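Local coordinates for protein octenoyl-coa reductase/carboxylase (Streptomyces sp., PDB 4A0S) that catalyses the NADPH-dependent reductive carboxylation of 2-octenoyl-CoA, which supplies an extender unit for polyketide biosynthesis, at residues Ile238-Asn243 with Gly378-Ala383; Arg262-Asp267 with Leu436-Gly441; Ala386-Ala391 with Gly407-Leu412. All blocks are in the same frame, centred on the assembly; numbering follows the deposited sequence.

Interaction 1 of 3, residues Ile238-Asn243 with Gly378-Ala383; sequences IQFVKN and GAVVPA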
loop_
_atom_site.group_PDB
_atom_site.type_symbol
_atom_site.label_atom_id
_atom_site.label_comp_id
_atom_site.label_asym_id
_atom_site.label_seq_id
_atom_site.Cartn_x
_atom_site.Cartn_y
_atom_site.Cartn_z
ATOM N N ILE A 238 -13.474 3.538 -18.837
ATOM C CA ILE A 238 -12.741 3.347 -20.095
ATOM C C ILE A 238 -11.627 4.375 -20.258
ATOM O O ILE A 238 -10.507 4.041 -20.633
ATOM C CB ILE A 238 -13.688 3.429 -21.319
ATOM C CG1 ILE A 238 -14.524 2.161 -21.407
ATOM C CG2 ILE A 238 -12.890 3.676 -22.616
ATOM C CD1 ILE A 238 -15.813 2.342 -22.196
ATOM N N GLN A 239 -11.944 5.627 -19.970
ATOM C CA GLN A 239 -10.993 6.696 -20.184
ATOM C C GLN A 239 -9.844 6.640 -19.202
ATOM O O GLN A 239 -8.691 6.847 -19.585
ATOM C CB GLN A 239 -11.696 8.024 -20.098
ATOM C CG GLN A 239 -12.701 8.203 -21.199
ATOM C CD GLN A 239 -13.129 9.619 -21.258
ATOM O OE1 GLN A 239 -12.338 10.493 -21.605
ATOM N NE2 GLN A 239 -14.349 9.880 -20.830
ATOM N N PHE A 240 -10.151 6.351 -17.946
ATOM C CA PHE A 240 -9.103 6.209 -16.950
ATOM C C PHE A 240 -8.210 5.016 -17.276
ATOM O O PHE A 240 -6.993 5.098 -17.120
ATOM C CB PHE A 240 -9.685 6.060 -15.563
ATOM C CG PHE A 240 -10.383 7.282 -15.089
ATOM C CD1 PHE A 240 -9.805 8.539 -15.255
ATOM C CD2 PHE A 240 -11.627 7.189 -14.490
ATOM C CE1 PHE A 240 -10.474 9.696 -14.812
ATOM C CE2 PHE A 240 -12.289 8.331 -14.059
ATOM C CZ PHE A 240 -11.704 9.575 -14.210
ATOM N N VAL A 241 -8.809 3.934 -17.753
ATOM C CA VAL A 241 -8.028 2.757 -18.114
ATOM C C VAL A 241 -7.091 3.126 -19.263
ATOM O O VAL A 241 -5.863 2.957 -19.187
ATOM C CB VAL A 241 -8.920 1.563 -18.459
ATOM C CG1 VAL A 241 -8.053 0.385 -18.948
ATOM C CG2 VAL A 241 -9.731 1.142 -17.223
ATOM N N LYS A 242 -7.664 3.694 -20.306
ATOM C CA LYS A 242 -6.883 4.059 -21.474
ATOM C C LYS A 242 -5.828 5.079 -21.088
ATOM O O LYS A 242 -4.653 4.881 -21.361
ATOM C CB LYS A 242 -7.787 4.607 -22.559
ATOM C CG LYS A 242 -8.592 3.519 -23.253
ATOM C CD LYS A 242 -9.454 4.092 -24.371
ATOM C CE LYS A 242 -8.570 4.710 -25.473
ATOM N NZ LYS A 242 -7.699 3.683 -26.172
ATOM N N ASN A 243 -6.253 6.149 -20.415
ATOM C CA ASN A 243 -5.329 7.208 -20.045
ATOM C C ASN A 243 -4.224 6.708 -19.133
ATOM O O ASN A 243 -3.110 7.246 -19.146
ATOM C CB ASN A 243 -6.043 8.396 -19.407
ATOM C CG ASN A 243 -5.131 9.603 -19.245
ATOM O OD1 ASN A 243 -4.586 10.122 -20.227
ATOM N ND2 ASN A 243 -4.966 10.064 -18.006
ATOM N N GLY A 378 -7.672 17.664 -20.365
ATOM C CA GLY A 378 -8.304 17.077 -21.542
ATOM C C GLY A 378 -7.900 15.621 -21.709
ATOM O O GLY A 378 -8.288 14.971 -22.681
ATOM N N ALA A 379 -7.132 15.096 -20.739
ATOM C CA ALA A 379 -6.776 13.692 -20.751
ATOM C C ALA A 379 -8.031 12.837 -20.734
ATOM O O ALA A 379 -8.091 11.788 -21.362
ATOM C CB ALA A 379 -5.912 13.359 -19.562
ATOM N N VAL A 380 -9.025 13.310 -19.995
ATOM C CA VAL A 380 -10.293 12.634 -19.852
ATOM C C VAL A 380 -11.352 13.662 -20.261
ATOM O O VAL A 380 -11.189 14.874 -20.032
ATOM C CB VAL A 380 -10.469 12.129 -18.404
ATOM C CG1 VAL A 380 -11.877 11.648 -18.143
ATOM C CG2 VAL A 380 -9.462 10.996 -18.117
ATOM N N VAL A 381 -12.409 13.177 -20.900
ATOM C CA VAL A 381 -13.405 14.055 -21.499
ATOM C C VAL A 381 -14.779 13.652 -20.996
ATOM O O VAL A 381 -14.969 12.501 -20.576
ATOM C CB VAL A 381 -13.362 14.016 -23.038
ATOM C CG1 VAL A 381 -11.970 14.446 -23.560
ATOM C CG2 VAL A 381 -13.795 12.627 -23.575
ATOM N N PRO A 382 -15.732 14.607 -21.015
ATOM C CA PRO A 382 -17.075 14.352 -20.509
ATOM C C PRO A 382 -17.734 13.326 -21.402
ATOM O O PRO A 382 -17.494 13.312 -22.604
ATOM C CB PRO A 382 -17.769 15.707 -20.650
ATOM C CG PRO A 382 -16.673 16.688 -20.625
ATOM C CD PRO A 382 -15.555 16.023 -21.366
ATOM N N ALA A 383 -18.544 12.477 -20.779
ATOM C CA ALA A 383 -19.229 11.381 -21.422
ATOM C C ALA A 383 -20.664 11.801 -21.735
ATOM O O ALA A 383 -21.544 10.964 -21.821
ATOM C CB ALA A 383 -19.224 10.178 -20.509
HETATM O O HOH W 1 -10.238 10.115 -22.748
HETATM O O HOH W 2 -6.057 10.685 -22.561
#
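Gln239 reaches from its helix to Val381 and grips both polar groups of that residue's backbone with one side-chain amide. NE2 of Gln239 donates to Val381 O over 2.7 Å, almost straight (171° at the hydrogen) and only 7° out of the amide plane. Val381 N answers with a bond of 2.8 Å to Gln239 OE1. Two bonds in opposite directions fix which end of the amide is oxygen and hold it against rotation. An extended chain carries CD outward from the helix (chi2 -167°), and CG1 of Val380 lies 3.7 Å from Gln239 OE1. Beside the amide, Val380 turns its other methyl, CG2, to Phe240 CE1 at 3.7 Å, the two side chains crossing at about a right angle. Further along, Ala379 CB sits 3.6 Å from Asn243 OD1, and a water donates both to Asn243 OD1 (2.8 Å) and to Ala379 O (2.6 Å).

A second shell surrounds these groups: Gln239 NE2 also donates to Ser235 O, Phe240 meets Tyr207 edge-to-face, and Asn243 ND2 bonds to Gln220 OE1 of the second subunit. An alanine at Gln239 would probably leave the buried N and O of Val381 without their side-chain mates and the segment freer to shift. The side-chain amide thus stands in for a peptide group, tying an irregular segment to a helix of the nucleotide-binding domain.

Interaction 2 of 3, residues Arg262-Asp267 with Leu436-Gly441; sequences RALGCD and LNPLRG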
loop_
_atom_site.group_PDB
_atom_site.type_symbol
_atom_site.label_atom_id
_atom_site.label_comp_id
_atom_site.label_asym_id
_atom_site.label_seq_id
_atom_site.Cartn_x
_atom_site.Cartn_y
_atom_site.Cartn_z
ATOM N N ARG A 262 -16.673 2.166 -28.262
ATOM C CA ARG A 262 -15.638 2.303 -29.281
ATOM C C ARG A 262 -15.344 3.768 -29.507
ATOM O O ARG A 262 -14.199 4.147 -29.704
ATOM C CB ARG A 262 -16.050 1.621 -30.578
ATOM C CG ARG A 262 -16.098 0.151 -30.434
ATOM C CD ARG A 262 -16.305 -0.533 -31.754
ATOM N NE ARG A 262 -16.121 -1.955 -31.546
ATOM C CZ ARG A 262 -14.936 -2.553 -31.506
ATOM N NH1 ARG A 262 -13.826 -1.851 -31.685
ATOM N NH2 ARG A 262 -14.863 -3.860 -31.281
ATOM N N ALA A 263 -16.386 4.601 -29.435
ATOM C CA ALA A 263 -16.234 6.047 -29.599
ATOM C C ALA A 263 -15.378 6.654 -28.492
ATOM O O ALA A 263 -14.779 7.721 -28.668
ATOM C CB ALA A 263 -17.605 6.724 -29.656
ATOM N N LEU A 264 -15.331 5.970 -27.347
ATOM C CA LEU A 264 -14.428 6.321 -26.258
ATOM C C LEU A 264 -13.052 5.668 -26.420
ATOM O O LEU A 264 -12.182 5.799 -25.554
ATOM C CB LEU A 264 -15.042 5.899 -24.925
ATOM C CG LEU A 264 -16.394 6.528 -24.579
ATOM C CD1 LEU A 264 -17.013 5.767 -23.420
ATOM C CD2 LEU A 264 -16.255 7.978 -24.225
ATOM N N GLY A 265 -12.848 4.956 -27.518
ATOM C CA GLY A 265 -11.545 4.366 -27.777
ATOM C C GLY A 265 -11.322 3.037 -27.087
ATOM O O GLY A 265 -10.182 2.542 -27.019
ATOM N N CYS A 266 -12.400 2.448 -26.571
ATOM C CA CYS A 266 -12.335 1.066 -26.133
ATOM C C CYS A 266 -12.584 0.165 -27.325
ATOM O O CYS A 266 -13.742 -0.021 -27.733
ATOM C CB CYS A 266 -13.398 0.790 -25.087
ATOM S SG CYS A 266 -13.137 -0.801 -24.336
ATOM N N ASP A 267 -11.519 -0.387 -27.904
ATOM C CA ASP A 267 -11.692 -1.199 -29.100
ATOM C C ASP A 267 -11.782 -2.686 -28.806
ATOM O O ASP A 267 -12.053 -3.481 -29.715
ATOM C CB ASP A 267 -10.600 -0.922 -30.133
ATOM C CG ASP A 267 -9.298 -1.557 -29.775
ATOM O OD1 ASP A 267 -8.770 -1.232 -28.696
ATOM O OD2 ASP A 267 -8.806 -2.387 -30.583
ATOM N N LEU A 436 -14.071 16.376 -27.051
ATOM C CA LEU A 436 -14.739 16.593 -25.783
ATOM C C LEU A 436 -16.105 15.935 -25.715
ATOM O O LEU A 436 -16.644 15.757 -24.636
ATOM C CB LEU A 436 -14.870 18.083 -25.487
ATOM C CG LEU A 436 -13.544 18.792 -25.245
ATOM C CD1 LEU A 436 -13.768 20.273 -25.176
ATOM C CD2 LEU A 436 -12.870 18.268 -23.961
ATOM N N ASN A 437 -16.669 15.565 -26.856
ATOM C CA ASN A 437 -17.992 14.949 -26.855
ATOM C C ASN A 437 -18.023 13.711 -27.704
ATOM O O ASN A 437 -18.759 13.680 -28.689
ATOM C CB ASN A 437 -19.043 15.931 -27.368
ATOM C CG ASN A 437 -19.273 17.070 -26.417
ATOM O OD1 ASN A 437 -20.087 16.966 -25.505
ATOM N ND2 ASN A 437 -18.566 18.166 -26.628
ATOM N N PRO A 438 -17.239 12.677 -27.321
ATOM C CA PRO A 438 -17.184 11.440 -28.083
ATOM C C PRO A 438 -18.557 10.800 -28.216
ATOM O O PRO A 438 -18.848 10.147 -29.220
ATOM C CB PRO A 438 -16.271 10.549 -27.240
ATOM C CG PRO A 438 -16.290 11.150 -25.874
ATOM C CD PRO A 438 -16.386 12.610 -26.121
ATOM N N LEU A 439 -19.400 11.009 -27.211
ATOM C CA LEU A 439 -20.710 10.372 -27.182
ATOM C C LEU A 439 -21.846 11.230 -27.717
ATOM O O LEU A 439 -23.007 10.839 -27.607
ATOM C CB LEU A 439 -21.031 9.892 -25.767
ATOM C CG LEU A 439 -20.059 8.860 -25.186
ATOM C CD1 LEU A 439 -20.535 8.444 -23.817
ATOM C CD2 LEU A 439 -19.881 7.626 -26.105
ATOM N N ARG A 440 -21.525 12.365 -28.329
ATOM C CA ARG A 440 -22.566 13.273 -28.791
ATOM C C ARG A 440 -23.547 12.517 -29.689
ATOM O O ARG A 440 -23.133 11.807 -30.611
ATOM C CB ARG A 440 -21.973 14.444 -29.570
ATOM C CG ARG A 440 -22.998 15.500 -29.908
ATOM C CD ARG A 440 -22.627 16.295 -31.160
ATOM N NE ARG A 440 -21.236 16.762 -31.163
ATOM C CZ ARG A 440 -20.698 17.604 -30.279
ATOM N NH1 ARG A 440 -21.413 18.079 -29.265
ATOM N NH2 ARG A 440 -19.425 17.961 -30.403
ATOM N N GLY A 441 -24.833 12.643 -29.383
ATOM C CA GLY A 441 -25.878 12.096 -30.259
ATOM C C GLY A 441 -26.085 10.587 -30.200
ATOM O O GLY A 441 -27.019 10.071 -30.816
#
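Leu264 and Pro438 form the tight part of this contact, a wholly apolar meeting with no hydrogen bond between the segments. CD2 of Leu264 presses on the proline ring at CG, 3.6 Å away, while Leu439 comes to the same leucine at about a right angle, its CD2 lying 4.0 Å from Leu264 CG. CG of Leu264 is anti to its carbonyl carbon (chi1 -60°), beside the backbone N; CD2 then touches both Pro438 CG and Leu439. Both leucines are buried.

The solvent side is at Ala263, which is exposed. Its carbonyl O still touches Pro438 CB at 3.5 Å, and its CB is 3.7 Å from Pro438 O, but that CB stands 4.3 Å from Leu439 CD2. On the outer side the polar groups look after themselves: Arg262 makes a salt bridge through NE with Glu258, and its NH1 and NH2 also make weak bonds to Asp267 O. Arg440 likewise pairs with Asp434 rather than with anything across the contact.

Turns shape both partners. Helix 255-263 ends in a Schellman motif at Gly265, with Gly265 N bonded to Arg262 O at 2.7 Å, and a type I turn from Asn437 to Arg440 presents Pro438 and Leu439 together. Behind the leucines stands helix 232-243, where Ser235 touches Leu264 and Leu439 and Ile238 touches Leu264. Leu439 also meets Ser385 of strand 384-389, and Pro438 rests on Val381, so the C-terminal segment packs against the end of helix 255-263 and the connection leading into that strand.

Interaction 3 of 3, residues Ala386-Ala391 with Gly407-Leu412; sequences AVYPLA and GKVAVL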
loop_
_atom_site.group_PDB
_atom_site.type_symbol
_atom_site.label_atom_id
_atom_site.label_comp_id
_atom_site.label_asym_id
_atom_site.label_seq_id
_atom_site.Cartn_x
_atom_site.Cartn_y
_atom_site.Cartn_z
ATOM N N ALA A 386 -26.376 13.354 -24.183
ATOM C CA ALA A 386 -27.683 13.964 -24.335
ATOM C C ALA A 386 -27.838 15.045 -23.298
ATOM O O ALA A 386 -27.220 14.996 -22.236
ATOM C CB ALA A 386 -28.791 12.912 -24.195
ATOM N N VAL A 387 -28.640 16.048 -23.624
ATOM C CA VAL A 387 -28.890 17.133 -22.703
ATOM C C VAL A 387 -30.390 17.340 -22.683
ATOM O O VAL A 387 -31.028 17.338 -23.726
ATOM C CB VAL A 387 -28.185 18.435 -23.160
ATOM C CG1 VAL A 387 -28.327 19.510 -22.100
ATOM C CG2 VAL A 387 -26.720 18.178 -23.491
ATOM N N TYR A 388 -30.960 17.469 -21.493
ATOM C CA TYR A 388 -32.364 17.782 -21.344
ATOM C C TYR A 388 -32.454 19.032 -20.514
ATOM O O TYR A 388 -31.627 19.225 -19.615
ATOM C CB TYR A 388 -33.081 16.661 -20.598
ATOM C CG TYR A 388 -33.274 15.435 -21.414
ATOM C CD1 TYR A 388 -32.232 14.527 -21.600
ATOM C CD2 TYR A 388 -34.502 15.175 -22.023
ATOM C CE1 TYR A 388 -32.405 13.398 -22.375
ATOM C CE2 TYR A 388 -34.691 14.048 -22.792
ATOM C CZ TYR A 388 -33.643 13.164 -22.965
ATOM O OH TYR A 388 -33.834 12.042 -23.725
ATOM N N PRO A 389 -33.452 19.880 -20.790
ATOM C CA PRO A 389 -33.706 20.954 -19.857
ATOM C C PRO A 389 -34.238 20.379 -18.557
ATOM O O PRO A 389 -34.775 19.249 -18.526
ATOM C CB PRO A 389 -34.812 21.748 -20.539
ATOM C CG PRO A 389 -35.536 20.743 -21.359
ATOM C CD PRO A 389 -34.458 19.848 -21.878
ATOM N N LEU A 390 -34.088 21.153 -17.489
ATOM C CA LEU A 390 -34.667 20.773 -16.213
ATOM C C LEU A 390 -36.151 20.414 -16.373
ATOM O O LEU A 390 -36.620 19.453 -15.761
ATOM C CB LEU A 390 -34.463 21.876 -15.165
ATOM C CG LEU A 390 -34.808 21.426 -13.738
ATOM C CD1 LEU A 390 -34.069 20.138 -13.316
ATOM C CD2 LEU A 390 -34.559 22.546 -12.772
ATOM N N ALA A 391 -36.864 21.183 -17.199
ATOM C CA ALA A 391 -38.279 20.925 -17.521
ATOM C C ALA A 391 -38.521 19.456 -17.852
ATOM O O ALA A 391 -39.572 18.895 -17.527
ATOM C CB ALA A 391 -38.708 21.786 -18.697
ATOM N N GLY A 407 -23.231 6.758 -21.849
ATOM C CA GLY A 407 -22.564 7.844 -21.191
ATOM C C GLY A 407 -23.493 8.533 -20.226
ATOM O O GLY A 407 -24.190 7.888 -19.444
ATOM N N LYS A 408 -23.509 9.855 -20.308
ATOM C CA LYS A 408 -24.158 10.671 -19.321
ATOM C C LYS A 408 -25.198 11.556 -19.961
ATOM O O LYS A 408 -24.963 12.180 -20.995
ATOM C CB LYS A 408 -23.140 11.564 -18.615
ATOM C CG LYS A 408 -22.204 10.866 -17.632
ATOM C CD LYS A 408 -22.901 10.324 -16.393
ATOM C CE LYS A 408 -23.705 11.397 -15.689
ATOM N NZ LYS A 408 -24.250 10.921 -14.402
ATOM N N VAL A 409 -26.337 11.614 -19.306
ATOM C CA VAL A 409 -27.388 12.517 -19.702
ATOM C C VAL A 409 -27.297 13.743 -18.828
ATOM O O VAL A 409 -27.482 13.669 -17.623
ATOM C CB VAL A 409 -28.773 11.894 -19.554
ATOM C CG1 VAL A 409 -29.827 12.907 -20.030
ATOM C CG2 VAL A 409 -28.863 10.646 -20.390
ATOM N N ALA A 410 -26.988 14.867 -19.450
ATOM C CA ALA A 410 -26.892 16.108 -18.742
ATOM C C ALA A 410 -28.278 16.684 -18.607
ATOM O O ALA A 410 -29.168 16.409 -19.423
ATOM C CB ALA A 410 -26.001 17.065 -19.503
ATOM N N VAL A 411 -28.450 17.498 -17.580
ATOM C CA VAL A 411 -29.663 18.270 -17.427
ATOM C C VAL A 411 -29.236 19.710 -17.246
ATOM O O VAL A 411 -28.482 20.035 -16.324
ATOM C CB VAL A 411 -30.525 17.773 -16.222
ATOM C CG1 VAL A 411 -31.736 18.656 -16.002
ATOM C CG2 VAL A 411 -30.980 16.328 -16.430
ATOM N N LEU A 412 -29.695 20.571 -18.142
ATOM C CA LEU A 412 -29.530 21.992 -17.939
ATOM C C LEU A 412 -30.461 22.354 -16.804
ATOM O O LEU A 412 -31.577 21.840 -16.713
ATOM C CB LEU A 412 -29.902 22.788 -19.192
ATOM C CG LEU A 412 -29.113 22.471 -20.455
ATOM C CD1 LEU A 412 -29.755 23.146 -21.690
ATOM C CD2 LEU A 412 -27.627 22.814 -20.296
#
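From Ala386 with Val409 to Tyr388 with Val411, the two strands pair in parallel, their axes 4.5 Å apart at closest and 29° from one another in direction. Ala410 is gripped at both backbone groups: its N donates to Ala386 O (2.8 Å) and its O accepts from Tyr388 N (2.9 Å). Leu412 N then bonds to Tyr388 O at 2.8 Å, and Val411 CA brings a CA-H...O contact to that same oxygen at 3.1 Å.

On one face, Tyr388 lies obliquely across Val409, whose CG1 meets the edge of the ring near its plane, 3.3 Å from Tyr388 CD1. Val409 CG1 is anti to the backbone N (chi1 -178°), the placement that brings this methyl to the ring. Val411 CG1 continues the apolar surface toward Leu390, 3.9 Å from its CD1. On the other face, Val387 CG1 and Leu412 CG are in tight contact at 3.5 Å, closer than usual for two carbons, with Ala410 as the small neighbour.

Helix 393-401 connects the strands in a beta-alpha-beta unit and lies over the Tyr388 face, through Glu395, Ala396 and Val399, with Ala396 also on Val409. Glu194 of helix 193-197 touches Val387, Ala410 and Leu412 on the opposite face. Strand 408-412 has a second, antiparallel partner in strand 64-73, by which the unit joins the mixed sheet of the GroES-like region.

The three contacts form a continuous chain of packing. Interactions 1 and 2, with centres 10 Å apart, meet where Lys242 NZ reaches Gly265 O (2.9 Å) and where Leu439 CD1 lies 3.4 Å from Ala383 O. Interaction 1 passes to interaction 3 through Ala383 O and Lys408 N, a probable hydrogen bond of 2.7 Å, although their centres are 20 Å apart. Leu439 CD1 also lies 3.4 Å from Gly407 CA, linking interactions 2 and 3. Gly407 touches the bound NADP, and the side chains of Lys408, Leu439 and Phe240 are about 5, 9 and 11 Å from it, so interaction 3 borders the cofactor pocket directly and the other two lie farther from it.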